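Local coordinates for protein pyroglutamyl-peptidase I (Fervidobacterium islandicum, PDB 6LTQ) that removes N-terminal pyroglutamyl residues from peptides by hydrolysis, and probably contributes to keratin breakdown by its thermophilic bacterium, at residues 37-42 with 205-210; 68-73 with 164-169; 181-184 with 190-193; 125-130 with 158-163; 81-86 with 185-190. All coordinates share one frame; numbering follows the deposited sequence.

Contact 1 of 5, residues 37-42 with 205-210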
# COMPACT_ATOMS: atom_id res chain seq x y z
N VAL D 37 14.95 -22.49 -9.22
CA VAL D 37 16.25 -23.02 -9.59
C VAL D 37 16.17 -24.54 -9.74
O VAL D 37 16.67 -25.11 -10.72
CB VAL D 37 17.31 -22.61 -8.55
CG1 VAL D 37 18.60 -23.42 -8.76
CG2 VAL D 37 17.62 -21.11 -8.64
N LYS D 38 15.50 -25.21 -8.80
CA LYS D 38 15.30 -26.65 -8.89
C LYS D 38 14.51 -27.00 -10.14
O LYS D 38 14.83 -27.97 -10.83
CB LYS D 38 14.57 -27.18 -7.65
CG LYS D 38 15.36 -27.08 -6.34
CD LYS D 38 14.56 -27.69 -5.17
CE LYS D 38 13.10 -27.18 -5.13
NZ LYS D 38 12.38 -27.50 -3.86
N ARG D 39 13.46 -26.24 -10.44
CA ARG D 39 12.67 -26.53 -11.62
C ARG D 39 13.48 -26.40 -12.91
O ARG D 39 13.35 -27.22 -13.82
CB ARG D 39 11.43 -25.63 -11.67
CG ARG D 39 10.52 -25.95 -12.82
CD ARG D 39 9.12 -25.45 -12.55
NE ARG D 39 8.42 -26.30 -11.59
CZ ARG D 39 7.12 -26.17 -11.31
NH1 ARG D 39 6.40 -25.24 -11.92
NH2 ARG D 39 6.55 -26.98 -10.43
N LEU D 40 14.32 -25.37 -13.00
CA LEU D 40 15.07 -25.09 -14.21
C LEU D 40 16.37 -25.90 -14.30
O LEU D 40 17.09 -25.81 -15.32
CB LEU D 40 15.34 -23.59 -14.33
CG LEU D 40 14.10 -22.76 -14.65
CD1 LEU D 40 14.42 -21.27 -14.88
CD2 LEU D 40 13.28 -23.31 -15.85
N SER D 41 16.68 -26.65 -13.22
CA SER D 41 17.73 -27.67 -13.12
C SER D 41 17.92 -28.49 -14.39
O SER D 41 19.08 -28.68 -14.78
CB SER D 41 17.35 -28.66 -11.97
OG SER D 41 17.79 -28.26 -10.65
N LYS D 42 16.83 -28.70 -15.14
CA LYS D 42 16.81 -29.42 -16.42
C LYS D 42 17.09 -28.45 -17.58
O LYS D 42 16.21 -28.02 -18.35
CB LYS D 42 15.45 -30.08 -16.55
CG LYS D 42 14.90 -30.46 -15.12
CD LYS D 42 13.60 -31.25 -15.23
CE LYS D 42 12.88 -31.50 -13.89
NZ LYS D 42 12.77 -32.96 -13.60
N LEU D 205 4.15 -19.11 -13.28
CA LEU D 205 4.40 -17.83 -13.93
C LEU D 205 5.78 -17.28 -13.58
O LEU D 205 6.48 -16.75 -14.46
CB LEU D 205 3.30 -16.82 -13.57
CG LEU D 205 3.35 -15.49 -14.34
CD1 LEU D 205 3.27 -15.71 -15.86
CD2 LEU D 205 2.25 -14.53 -13.85
N GLN D 206 6.21 -17.42 -12.32
CA GLN D 206 7.56 -16.99 -11.96
C GLN D 206 8.62 -17.77 -12.75
O GLN D 206 9.62 -17.21 -13.20
CB GLN D 206 7.82 -17.16 -10.47
CG GLN D 206 6.92 -16.35 -9.56
CD GLN D 206 7.49 -16.26 -8.18
OE1 GLN D 206 8.72 -16.28 -8.00
NE2 GLN D 206 6.62 -16.16 -7.18
N THR D 207 8.41 -19.08 -12.89
CA THR D 207 9.35 -19.89 -13.66
C THR D 207 9.37 -19.46 -15.11
O THR D 207 10.44 -19.35 -15.73
CB THR D 207 8.99 -21.37 -13.51
OG1 THR D 207 9.04 -21.73 -12.13
CG2 THR D 207 9.97 -22.24 -14.28
N LYS D 208 8.20 -19.19 -15.68
CA LYS D 208 8.15 -18.69 -17.04
C LYS D 208 8.93 -17.38 -17.18
O LYS D 208 9.65 -17.18 -18.17
CB LYS D 208 6.69 -18.52 -17.49
CG LYS D 208 6.55 -17.92 -18.88
CD LYS D 208 5.08 -17.84 -19.33
CE LYS D 208 4.95 -17.18 -20.70
NZ LYS D 208 3.54 -17.12 -21.20
N ALA D 209 8.83 -16.50 -16.19
CA ALA D 209 9.54 -15.23 -16.29
C ALA D 209 11.05 -15.44 -16.34
O ALA D 209 11.74 -14.89 -17.20
CB ALA D 209 9.16 -14.32 -15.11
N VAL D 210 11.57 -16.27 -15.43
CA VAL D 210 13.01 -16.51 -15.40
C VAL D 210 13.44 -17.26 -16.66
O VAL D 210 14.51 -16.99 -17.22
CB VAL D 210 13.39 -17.26 -14.11
CG1 VAL D 210 14.87 -17.65 -14.13
CG2 VAL D 210 13.09 -16.36 -12.89
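The guanidinium of Arg39, the flat group of this contact, lies obliquely to OG1 of Thr207, and the touching is done by the aliphatic stem just before it. With CG set opposite the backbone N (chi1 -176°), the arginine chain leaves its helix toward helix 203-215, and Arg39 CD settles 3.7 Å from Thr207 CG2, the two side chains crossing at about a right angle. The threonine methyl is shared, because Leu40 CD2 comes within 3.8 Å of Thr207 CG2 as leucine and threonine run past each other in opposite senses. One turn further on, Leu40 CD1 touches Val210 CG1 at 3.7 Å. The two branches of a single leucine thus serve two residues three apart on the facing helix. The hydroxyl of Thr207 has its polar partner in Leu203 O, one turn back in its own helix, while the methyl, with the flank of the hydroxyl oxygen, packs against Arg39 CD. Ile36, touching both Thr207 and Val210, extends the apolar seam. Such packing of the first and last helices against each other, on one face of a central sheet, belongs to the alpha/beta/alpha sandwich of the pyroglutamyl-peptidase I family.

Contact 2 of 5, residues 68-73 with 164-169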
# COMPACT_ATOMS: atom_id res chain seq x y z
N GLU D 68 33.21 -19.72 -3.46
CA GLU D 68 33.74 -21.06 -3.70
C GLU D 68 33.31 -21.56 -5.06
O GLU D 68 34.11 -22.17 -5.79
CB GLU D 68 33.23 -22.00 -2.59
CG GLU D 68 33.56 -23.48 -2.73
CD GLU D 68 32.86 -24.36 -1.67
OE1 GLU D 68 31.62 -24.22 -1.45
OE2 GLU D 68 33.55 -25.19 -1.03
N TYR D 69 32.08 -21.24 -5.47
CA TYR D 69 31.64 -21.63 -6.81
C TYR D 69 32.33 -20.80 -7.87
O TYR D 69 32.73 -21.33 -8.91
CB TYR D 69 30.12 -21.50 -6.97
CG TYR D 69 29.62 -22.33 -8.13
CD1 TYR D 69 29.68 -21.86 -9.44
CD2 TYR D 69 29.12 -23.61 -7.92
CE1 TYR D 69 29.23 -22.64 -10.51
CE2 TYR D 69 28.68 -24.39 -8.97
CZ TYR D 69 28.74 -23.91 -10.26
OH TYR D 69 28.29 -24.71 -11.30
N TYR D 70 32.49 -19.49 -7.63
CA TYR D 70 33.20 -18.68 -8.60
C TYR D 70 34.64 -19.17 -8.77
O TYR D 70 35.17 -19.11 -9.89
CB TYR D 70 33.20 -17.19 -8.20
CG TYR D 70 31.98 -16.38 -8.60
CD1 TYR D 70 31.40 -16.50 -9.87
CD2 TYR D 70 31.41 -15.49 -7.71
CE1 TYR D 70 30.27 -15.74 -10.22
CE2 TYR D 70 30.29 -14.74 -8.05
CZ TYR D 70 29.73 -14.86 -9.30
OH TYR D 70 28.62 -14.10 -9.61
N LYS D 71 35.31 -19.59 -7.67
CA LYS D 71 36.63 -20.15 -7.93
C LYS D 71 36.61 -21.47 -8.67
O LYS D 71 37.50 -21.71 -9.49
CB LYS D 71 37.56 -20.26 -6.73
CG LYS D 71 38.84 -19.91 -7.49
CD LYS D 71 40.09 -19.32 -7.04
CE LYS D 71 40.71 -19.63 -5.72
NZ LYS D 71 42.07 -18.97 -6.01
N THR D 72 35.60 -22.29 -8.52
CA THR D 72 35.75 -23.62 -9.11
C THR D 72 35.07 -23.77 -10.48
O THR D 72 35.15 -24.85 -11.09
CB THR D 72 35.30 -24.68 -8.10
OG1 THR D 72 33.95 -24.43 -7.69
CG2 THR D 72 36.22 -24.55 -6.86
N ASN D 73 34.42 -22.72 -11.00
CA ASN D 73 33.79 -22.73 -12.31
C ASN D 73 33.94 -21.36 -12.96
O ASN D 73 34.10 -20.35 -12.26
CB ASN D 73 32.31 -23.12 -12.23
CG ASN D 73 32.06 -24.31 -11.31
OD1 ASN D 73 32.04 -24.18 -10.08
ND2 ASN D 73 31.84 -25.49 -11.91
N LEU D 164 28.70 -7.91 -8.42
CA LEU D 164 29.03 -6.76 -9.24
C LEU D 164 30.41 -6.21 -8.89
O LEU D 164 31.12 -5.73 -9.78
CB LEU D 164 27.94 -5.68 -9.12
CG LEU D 164 26.61 -5.96 -9.87
CD1 LEU D 164 25.50 -4.93 -9.48
CD2 LEU D 164 26.79 -5.93 -11.35
N HIS D 165 30.80 -6.26 -7.61
CA HIS D 165 32.14 -5.83 -7.23
C HIS D 165 33.21 -6.77 -7.78
O HIS D 165 34.21 -6.32 -8.35
CB HIS D 165 32.26 -5.73 -5.72
CG HIS D 165 33.62 -5.30 -5.26
ND1 HIS D 165 34.21 -4.13 -5.70
CD2 HIS D 165 34.51 -5.88 -4.43
CE1 HIS D 165 35.40 -4.00 -5.13
NE2 HIS D 165 35.61 -5.06 -4.36
N ARG D 166 33.03 -8.08 -7.58
CA ARG D 166 33.96 -9.05 -8.14
C ARG D 166 34.06 -8.89 -9.65
O ARG D 166 35.15 -9.02 -10.23
CB ARG D 166 33.52 -10.47 -7.79
CG ARG D 166 34.61 -11.54 -8.02
CD ARG D 166 34.03 -12.94 -7.92
NE ARG D 166 35.04 -13.96 -7.63
CZ ARG D 166 35.86 -14.50 -8.54
NH1 ARG D 166 36.74 -15.43 -8.17
NH2 ARG D 166 35.80 -14.10 -9.81
N SER D 167 32.93 -8.59 -10.30
CA SER D 167 32.93 -8.33 -11.73
C SER D 167 33.77 -7.10 -12.07
O SER D 167 34.49 -7.09 -13.07
CB SER D 167 31.51 -8.12 -12.23
OG SER D 167 31.51 -7.72 -13.60
N ASN D 168 33.69 -6.05 -11.24
CA ASN D 168 34.43 -4.84 -11.58
C ASN D 168 35.93 -5.05 -11.44
O ASN D 168 36.72 -4.55 -12.25
CB ASN D 168 33.96 -3.67 -10.71
CG ASN D 168 34.71 -2.36 -11.03
OD1 ASN D 168 35.30 -1.75 -10.15
ND2 ASN D 168 34.66 -1.94 -12.29
N VAL D 169 36.36 -5.77 -10.41
CA VAL D 169 37.79 -5.89 -10.15
C VAL D 169 38.43 -7.06 -10.90
O VAL D 169 39.59 -6.96 -11.29
CB VAL D 169 38.04 -5.97 -8.64
CG1 VAL D 169 37.54 -4.71 -7.98
CG2 VAL D 169 37.36 -7.18 -8.04
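Van der Waals contact between Tyr70 and Arg166 accounts for most of the join. The two side chains pass in opposite directions, with Arg166 CD lying 3.7 Å from Tyr70 CD2 in an oblique approach to the ring. Further along the arginine, Tyr70 CB sits over one face of the guanidinium, 3.8 Å from Arg166 CZ and displaced toward its rim, and the flat group rests largely against the root of the tyrosine. Ring and guanidinium planes are 31° apart. The arginine can span the gap because its first torsion is trans (chi1 -165°) and the chain runs extended to NE.

Polar interactions fix both ends. Arg166 NE forms a salt bridge with Glu67 OE1 and NH2 is hydrogen-bonded to Thr172 O, which holds the guanidinium in place, while Tyr70 OH bonds with Ser163 OG.

Like charges may add a weak longer-range term: Lys71 NZ is 6.8 Å from Arg166 NH1, a proximity that Glu67 probably offsets.

Helices 59-72 and 158-170 meet here side by side over one face of the sheet, where Tyr70 also packs on Leu18 of strand 15-22 and on Ala78 and His80 of strand 77-83.

Contact 3 of 5, residues 181-184 with 190-193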
# COMPACT_ATOMS: atom_id res chain seq x y z
N LEU D 181 11.50 -11.82 -6.36
CA LEU D 181 10.33 -12.60 -6.71
C LEU D 181 9.23 -12.45 -5.66
O LEU D 181 9.52 -12.40 -4.45
CB LEU D 181 10.69 -14.10 -6.82
CG LEU D 181 11.81 -14.43 -7.80
CD1 LEU D 181 12.33 -15.87 -7.50
CD2 LEU D 181 11.31 -14.29 -9.23
N PRO D 182 7.97 -12.42 -6.10
CA PRO D 182 6.85 -12.43 -5.16
C PRO D 182 6.83 -13.70 -4.32
O PRO D 182 7.42 -14.72 -4.68
CB PRO D 182 5.61 -12.37 -6.07
CG PRO D 182 6.09 -11.75 -7.37
CD PRO D 182 7.54 -12.27 -7.51
N PHE D 183 6.13 -13.62 -3.19
CA PHE D 183 5.69 -14.84 -2.51
C PHE D 183 4.97 -15.77 -3.48
O PHE D 183 4.27 -15.32 -4.39
CB PHE D 183 4.72 -14.49 -1.39
CG PHE D 183 5.36 -14.15 -0.08
CD1 PHE D 183 6.45 -14.86 0.39
CD2 PHE D 183 4.83 -13.15 0.69
CE1 PHE D 183 7.00 -14.57 1.63
CE2 PHE D 183 5.39 -12.83 1.93
CZ PHE D 183 6.47 -13.55 2.39
N LEU D 184 5.14 -17.07 -3.28
CA LEU D 184 4.23 -18.03 -3.88
C LEU D 184 2.87 -17.95 -3.20
O LEU D 184 2.78 -17.60 -2.02
CB LEU D 184 4.77 -19.47 -3.76
CG LEU D 184 6.10 -19.75 -4.47
CD1 LEU D 184 6.61 -21.15 -4.08
CD2 LEU D 184 6.00 -19.64 -5.99
N THR D 190 -0.96 -19.11 4.19
CA THR D 190 -0.73 -19.42 5.61
C THR D 190 -0.67 -18.19 6.52
O THR D 190 -0.50 -18.35 7.73
CB THR D 190 0.57 -20.22 5.77
OG1 THR D 190 1.68 -19.41 5.38
CG2 THR D 190 0.52 -21.46 4.90
N LYS D 191 -0.80 -16.98 5.98
CA LYS D 191 -0.57 -15.75 6.74
C LYS D 191 -1.80 -15.34 7.55
O LYS D 191 -2.94 -15.59 7.16
CB LYS D 191 -0.16 -14.62 5.79
CG LYS D 191 1.13 -14.89 5.04
CD LYS D 191 2.37 -14.76 5.89
CE LYS D 191 3.70 -15.02 5.14
NZ LYS D 191 3.96 -16.46 4.92
N GLU D 192 -1.54 -14.63 8.64
CA GLU D 192 -2.40 -14.26 9.75
C GLU D 192 -2.90 -12.87 9.49
O GLU D 192 -2.18 -12.09 8.90
CB GLU D 192 -1.43 -14.15 10.89
CG GLU D 192 -0.18 -13.72 10.16
CD GLU D 192 1.08 -13.66 10.87
OE1 GLU D 192 2.18 -13.94 10.28
OE2 GLU D 192 1.10 -13.25 12.09
N GLY D 193 -4.12 -12.54 9.91
CA GLY D 193 -4.41 -11.12 9.92
C GLY D 193 -4.25 -10.47 8.56
O GLY D 193 -4.34 -11.10 7.52
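Phe183 and Lys191 form a cation-pi pair, with Lys191 NZ 5.0 Å from the centroid of the Phe183 ring and 24° off its normal, hence over the face. The last methylene comes in beside the charge: Lys191 CE lies 4.2 Å from Phe183 CZ, approaching the ring obliquely. The two side chains cross at about a right angle.

One step outward, the lysine owes this position to two bends in its chain, at chi2 (-75°) and chi4 (-77°), which fold the ammonium back toward helix 185-189. There Lys191 NZ is hydrogen-bonded to Gln187 O and forms a salt bridge with Glu28 OE2. The phenylalanine is placed by its own surroundings. Its side chain packs on Glu28, Leu198 and Gln83, and its backbone is hydrogen-bonded with Met201.

Further out, the contact spans the two ends of helix 185-189, joining the loop that leads into it from strand 175-181 to the loop that follows it.

The ammonium is therefore held by a carboxylate, a carbonyl oxygen and an aromatic face together. At this distance the ring is likely the weakest of the three, lending a diffuse attraction to a charge whose position the oxygens set.

Contact 4 of 5, residues 125-130 with 158-163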
# COMPACT_ATOMS: atom_id res chain seq x y z
N TYR D 125 26.97 -0.37 -6.76
CA TYR D 125 27.11 -0.68 -8.17
C TYR D 125 25.73 -0.72 -8.81
O TYR D 125 24.75 -1.14 -8.19
CB TYR D 125 27.79 -2.05 -8.42
CG TYR D 125 29.27 -2.09 -8.11
CD1 TYR D 125 30.20 -1.75 -9.08
CD2 TYR D 125 29.73 -2.47 -6.86
CE1 TYR D 125 31.55 -1.79 -8.81
CE2 TYR D 125 31.08 -2.51 -6.57
CZ TYR D 125 31.99 -2.16 -7.55
OH TYR D 125 33.35 -2.21 -7.29
N MET D 126 25.66 -0.29 -10.06
CA MET D 126 24.48 -0.60 -10.86
C MET D 126 24.83 -1.73 -11.82
O MET D 126 25.97 -1.83 -12.27
CB MET D 126 24.01 0.62 -11.65
CG MET D 126 23.19 1.60 -10.81
SD MET D 126 22.55 3.00 -11.75
CE MET D 126 24.03 4.04 -11.85
N THR D 127 23.84 -2.58 -12.12
CA THR D 127 24.04 -3.59 -13.16
C THR D 127 24.32 -2.93 -14.50
O THR D 127 23.87 -1.82 -14.79
CB THR D 127 22.82 -4.52 -13.31
OG1 THR D 127 23.12 -5.54 -14.28
CG2 THR D 127 21.60 -3.74 -13.82
N ARG D 128 25.12 -3.62 -15.31
CA ARG D 128 25.33 -3.20 -16.68
C ARG D 128 24.43 -3.93 -17.66
O ARG D 128 24.44 -3.61 -18.85
CB ARG D 128 26.80 -3.38 -17.07
CG ARG D 128 27.76 -2.78 -16.06
CD ARG D 128 29.22 -2.87 -16.54
NE ARG D 128 29.67 -4.25 -16.70
CZ ARG D 128 29.96 -4.81 -17.87
NH1 ARG D 128 29.83 -4.12 -19.00
NH2 ARG D 128 30.37 -6.08 -17.91
N VAL D 129 23.63 -4.89 -17.18
CA VAL D 129 22.62 -5.53 -18.01
C VAL D 129 21.58 -4.49 -18.42
O VAL D 129 21.28 -3.55 -17.67
CB VAL D 129 21.97 -6.70 -17.24
CG1 VAL D 129 20.84 -7.36 -18.03
CG2 VAL D 129 23.02 -7.73 -16.82
N LYS D 130 21.04 -4.64 -19.63
CA LYS D 130 20.03 -3.72 -20.15
C LYS D 130 18.71 -3.99 -19.44
O LYS D 130 17.81 -4.66 -19.94
CB LYS D 130 19.90 -3.87 -21.65
CG LYS D 130 21.19 -3.60 -22.41
CD LYS D 130 21.02 -3.92 -23.88
CE LYS D 130 20.32 -2.78 -24.61
NZ LYS D 130 21.29 -1.85 -25.27
N GLU D 158 23.55 -8.33 -0.53
CA GLU D 158 24.95 -8.64 -0.26
C GLU D 158 25.55 -9.44 -1.40
O GLU D 158 26.60 -9.09 -1.94
CB GLU D 158 25.10 -9.40 1.06
CG GLU D 158 26.53 -9.95 1.26
CD GLU D 158 26.68 -10.88 2.46
OE1 GLU D 158 25.67 -11.34 3.01
OE2 GLU D 158 27.83 -11.14 2.87
N VAL D 159 24.86 -10.51 -1.79
CA VAL D 159 25.31 -11.34 -2.90
C VAL D 159 25.35 -10.53 -4.18
O VAL D 159 26.29 -10.65 -4.99
CB VAL D 159 24.37 -12.57 -3.03
CG1 VAL D 159 24.42 -13.15 -4.41
CG2 VAL D 159 24.71 -13.60 -1.96
N TYR D 160 24.35 -9.68 -4.40
CA TYR D 160 24.34 -8.84 -5.59
C TYR D 160 25.57 -7.93 -5.62
O TYR D 160 26.24 -7.83 -6.65
CB TYR D 160 23.05 -8.00 -5.64
CG TYR D 160 22.69 -7.43 -6.99
CD1 TYR D 160 23.28 -7.88 -8.15
CD2 TYR D 160 21.70 -6.43 -7.09
CE1 TYR D 160 22.93 -7.36 -9.39
CE2 TYR D 160 21.34 -5.91 -8.32
CZ TYR D 160 21.94 -6.37 -9.47
OH TYR D 160 21.56 -5.85 -10.68
N TYR D 161 25.84 -7.24 -4.51
CA TYR D 161 26.99 -6.35 -4.48
C TYR D 161 28.28 -7.14 -4.66
O TYR D 161 29.17 -6.74 -5.41
CB TYR D 161 27.02 -5.57 -3.17
CG TYR D 161 28.18 -4.58 -3.10
CD1 TYR D 161 29.43 -4.98 -2.60
CD2 TYR D 161 28.04 -3.27 -3.53
CE1 TYR D 161 30.49 -4.10 -2.54
CE2 TYR D 161 29.10 -2.37 -3.45
CZ TYR D 161 30.32 -2.79 -2.96
OH TYR D 161 31.40 -1.89 -2.90
N TYR D 162 28.37 -8.30 -4.00
CA TYR D 162 29.57 -9.13 -4.13
C TYR D 162 29.85 -9.45 -5.60
O TYR D 162 30.98 -9.29 -6.07
CB TYR D 162 29.41 -10.41 -3.30
CG TYR D 162 30.70 -11.21 -3.25
CD1 TYR D 162 31.01 -12.13 -4.25
CD2 TYR D 162 31.62 -11.01 -2.23
CE1 TYR D 162 32.21 -12.84 -4.22
CE2 TYR D 162 32.81 -11.71 -2.18
CZ TYR D 162 33.10 -12.62 -3.18
OH TYR D 162 34.28 -13.31 -3.12
N SER D 163 28.82 -9.88 -6.35
CA SER D 163 29.04 -10.25 -7.74
C SER D 163 29.38 -9.05 -8.61
O SER D 163 30.26 -9.15 -9.47
CB SER D 163 27.81 -10.98 -8.32
OG SER D 163 27.67 -12.28 -7.74
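Packing is tightest where Tyr125 meets Tyr161 and where Thr127 meets Tyr160. The first pair joins two rings obliquely, with centroids 5.2 Å apart and planes at 57°. Tyr161 brings CE2 up to the edge of the Tyr125 ring, 3.5 Å from Tyr125 CD2, and its CZ lies 3.7 Å from Tyr125 CE2. The second pair is closer still: Tyr160 OH stands 3.2 Å from Thr127 CB. None of the three aromatic hydroxyls is spent across the contact, since Tyr160 OH is hydrogen-bonded to Glu93 O, Tyr161 OH to Pro122 O and Tyr125 OH to His165 ND1, one turn of helix beyond Tyr161. These bonds tether the far end of each ring.

Between the tight and the open parts, Thr127 makes an ST turn. Its OG1 accepts from Val129 N at 3.0 Å with an N-H...O angle of 157°, and is also hydrogen-bonded to Ala176 O of strand 175-181. The turn carries the chain from the end of strand 124-126 toward helix 131-140, while helix 158-170, which begins just after the oxidised Cys156, packs against the strand.

At the end of the turn the fit slackens. Val129 points toward the helix, but its side chain stays 6.6 Å from the segment 158-163. Met126 points away from the helix and is partly exposed. Asp123 of the third subunit accepts a hydrogen bond from Met126 N and also packs on Tyr125.

Contact 5 of 5, residues 81-86 with 185-190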
# COMPACT_ATOMS: atom_id res chain seq x y z
N LEU D 81 18.50 -14.99 -8.04
CA LEU D 81 17.09 -14.94 -7.68
C LEU D 81 16.93 -14.86 -6.18
O LEU D 81 17.69 -15.47 -5.43
CB LEU D 81 16.32 -16.17 -8.20
CG LEU D 81 16.46 -16.52 -9.67
CD1 LEU D 81 15.58 -17.75 -9.99
CD2 LEU D 81 16.12 -15.33 -10.60
N GLY D 82 15.91 -14.12 -5.74
CA GLY D 82 15.63 -14.04 -4.32
C GLY D 82 14.17 -13.75 -4.08
O GLY D 82 13.45 -13.29 -4.98
N GLN D 83 13.74 -14.03 -2.86
CA GLN D 83 12.36 -13.79 -2.43
C GLN D 83 12.20 -12.34 -1.97
O GLN D 83 13.01 -11.84 -1.19
CB GLN D 83 11.99 -14.76 -1.30
CG GLN D 83 10.64 -14.51 -0.67
CD GLN D 83 10.46 -15.33 0.59
OE1 GLN D 83 10.25 -16.55 0.53
NE2 GLN D 83 10.56 -14.67 1.73
N ALA D 84 11.18 -11.66 -2.48
CA ALA D 84 10.83 -10.32 -2.01
C ALA D 84 9.37 -10.36 -1.57
O ALA D 84 8.49 -9.92 -2.32
CB ALA D 84 11.05 -9.24 -3.10
N GLY D 85 9.13 -10.91 -0.38
CA GLY D 85 7.78 -11.04 0.15
C GLY D 85 7.08 -9.70 0.21
O GLY D 85 7.60 -8.74 0.79
N GLY D 86 5.89 -9.62 -0.37
CA GLY D 86 5.17 -8.37 -0.48
C GLY D 86 5.23 -7.73 -1.85
O GLY D 86 4.41 -6.85 -2.15
N PRO D 185 1.79 -18.27 -3.92
CA PRO D 185 0.46 -18.25 -3.28
C PRO D 185 0.40 -19.09 -2.01
O PRO D 185 -0.22 -18.67 -1.02
CB PRO D 185 -0.46 -18.78 -4.38
CG PRO D 185 0.26 -18.45 -5.66
CD PRO D 185 1.73 -18.62 -5.35
N GLU D 186 1.08 -20.24 -1.98
CA GLU D 186 1.04 -21.06 -0.76
C GLU D 186 1.65 -20.35 0.44
O GLU D 186 1.25 -20.61 1.59
CB GLU D 186 1.74 -22.39 -1.01
CG GLU D 186 3.20 -22.24 -1.30
CD GLU D 186 3.77 -23.47 -1.96
OE1 GLU D 186 4.37 -24.30 -1.24
OE2 GLU D 186 3.61 -23.60 -3.20
N GLN D 187 2.60 -19.44 0.22
CA GLN D 187 3.20 -18.69 1.33
C GLN D 187 2.26 -17.63 1.86
O GLN D 187 2.36 -17.25 3.04
CB GLN D 187 4.51 -18.02 0.90
CG GLN D 187 5.59 -19.01 0.45
CD GLN D 187 6.86 -18.33 -0.04
OE1 GLN D 187 6.94 -17.92 -1.19
NE2 GLN D 187 7.86 -18.22 0.85
N VAL D 188 1.38 -17.08 1.02
CA VAL D 188 0.42 -16.10 1.53
C VAL D 188 -0.77 -16.81 2.16
O VAL D 188 -1.36 -16.31 3.12
CB VAL D 188 -0.03 -15.14 0.41
CG1 VAL D 188 -1.18 -14.21 0.88
CG2 VAL D 188 1.18 -14.31 -0.07
N ALA D 189 -1.11 -17.99 1.65
CA ALA D 189 -2.28 -18.70 2.16
C ALA D 189 -2.17 -19.04 3.65
O ALA D 189 -3.20 -19.22 4.30
CB ALA D 189 -2.51 -19.95 1.32
N THR D 190 -0.96 -19.11 4.19
CA THR D 190 -0.73 -19.42 5.61
C THR D 190 -0.67 -18.19 6.52
O THR D 190 -0.50 -18.35 7.73
CB THR D 190 0.57 -20.22 5.77
OG1 THR D 190 1.68 -19.41 5.38
CG2 THR D 190 0.52 -21.46 4.90
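At the C-terminal end of strand 77-83, one of the parallel strands of the alpha/beta/alpha sandwich, Gln83 reaches out to Gln187 of the short helix 185-189. A single side-chain bond makes the contact: Gln187 NE2 donates to Gln83 OE1 over 2.9 Å, with a nearly straight N-H...O angle of 162°. The two amides use this bond differently. For Gln187 the acceptor lies close to the amide plane, as a well-directed N-H requires, whereas the donor sits above the carbonyl plane of Gln83, 45° out of it, and so misses the lone-pair directions. The amide planes lie 60° apart.

Both glutamines are extended beyond CG and approach each other at a slant. Gln83 comes off the strand with its first torsion also trans, which aims the chain at the helix.

The bond is buried, and the Gln187 amide is held at both of its polar atoms. Besides Gln83, NE2 also bonds to Glu28 OE1. Gln187 OE1 accepts from Leu184 N, so that the third residue of the helix bonds back to the N-cap residue, as in one half of a capping box. The amide can hardly turn over without losing these partners. Another face of the helix is covered by the second subunit, whose Pro144 packs on Pro185 and Val188. Behind the donor nitrogen, Gln187 CD is the next atom to come near, 3.9 Å from Gln83 OE1.

Overall arrangement
Contacts 1 and 4 are the buried packing contacts, lying on opposite sides of the chain's centre. The first is largely aliphatic between two helices, the second aromatic between helix and strand end. Contact 2 shares helix 158-170 with contact 4, yet it is only partly buried and relies on a charged chain. Contacts 3 and 5 have centres about 4 Å apart: contact 3 joins the loops at the two ends of helix 185-189 and contact 5 uses the helix itself. Contact 3 is a partly buried cation-pi pair, contact 5 a buried amide hydrogen bond, and both are tied to Glu28. Gln206 of helix 203-215 bonds to Pro182 O, linking contact 1 to contact 3, while Leu81 packs on Val37 and Val210, linking contacts 1 and 5.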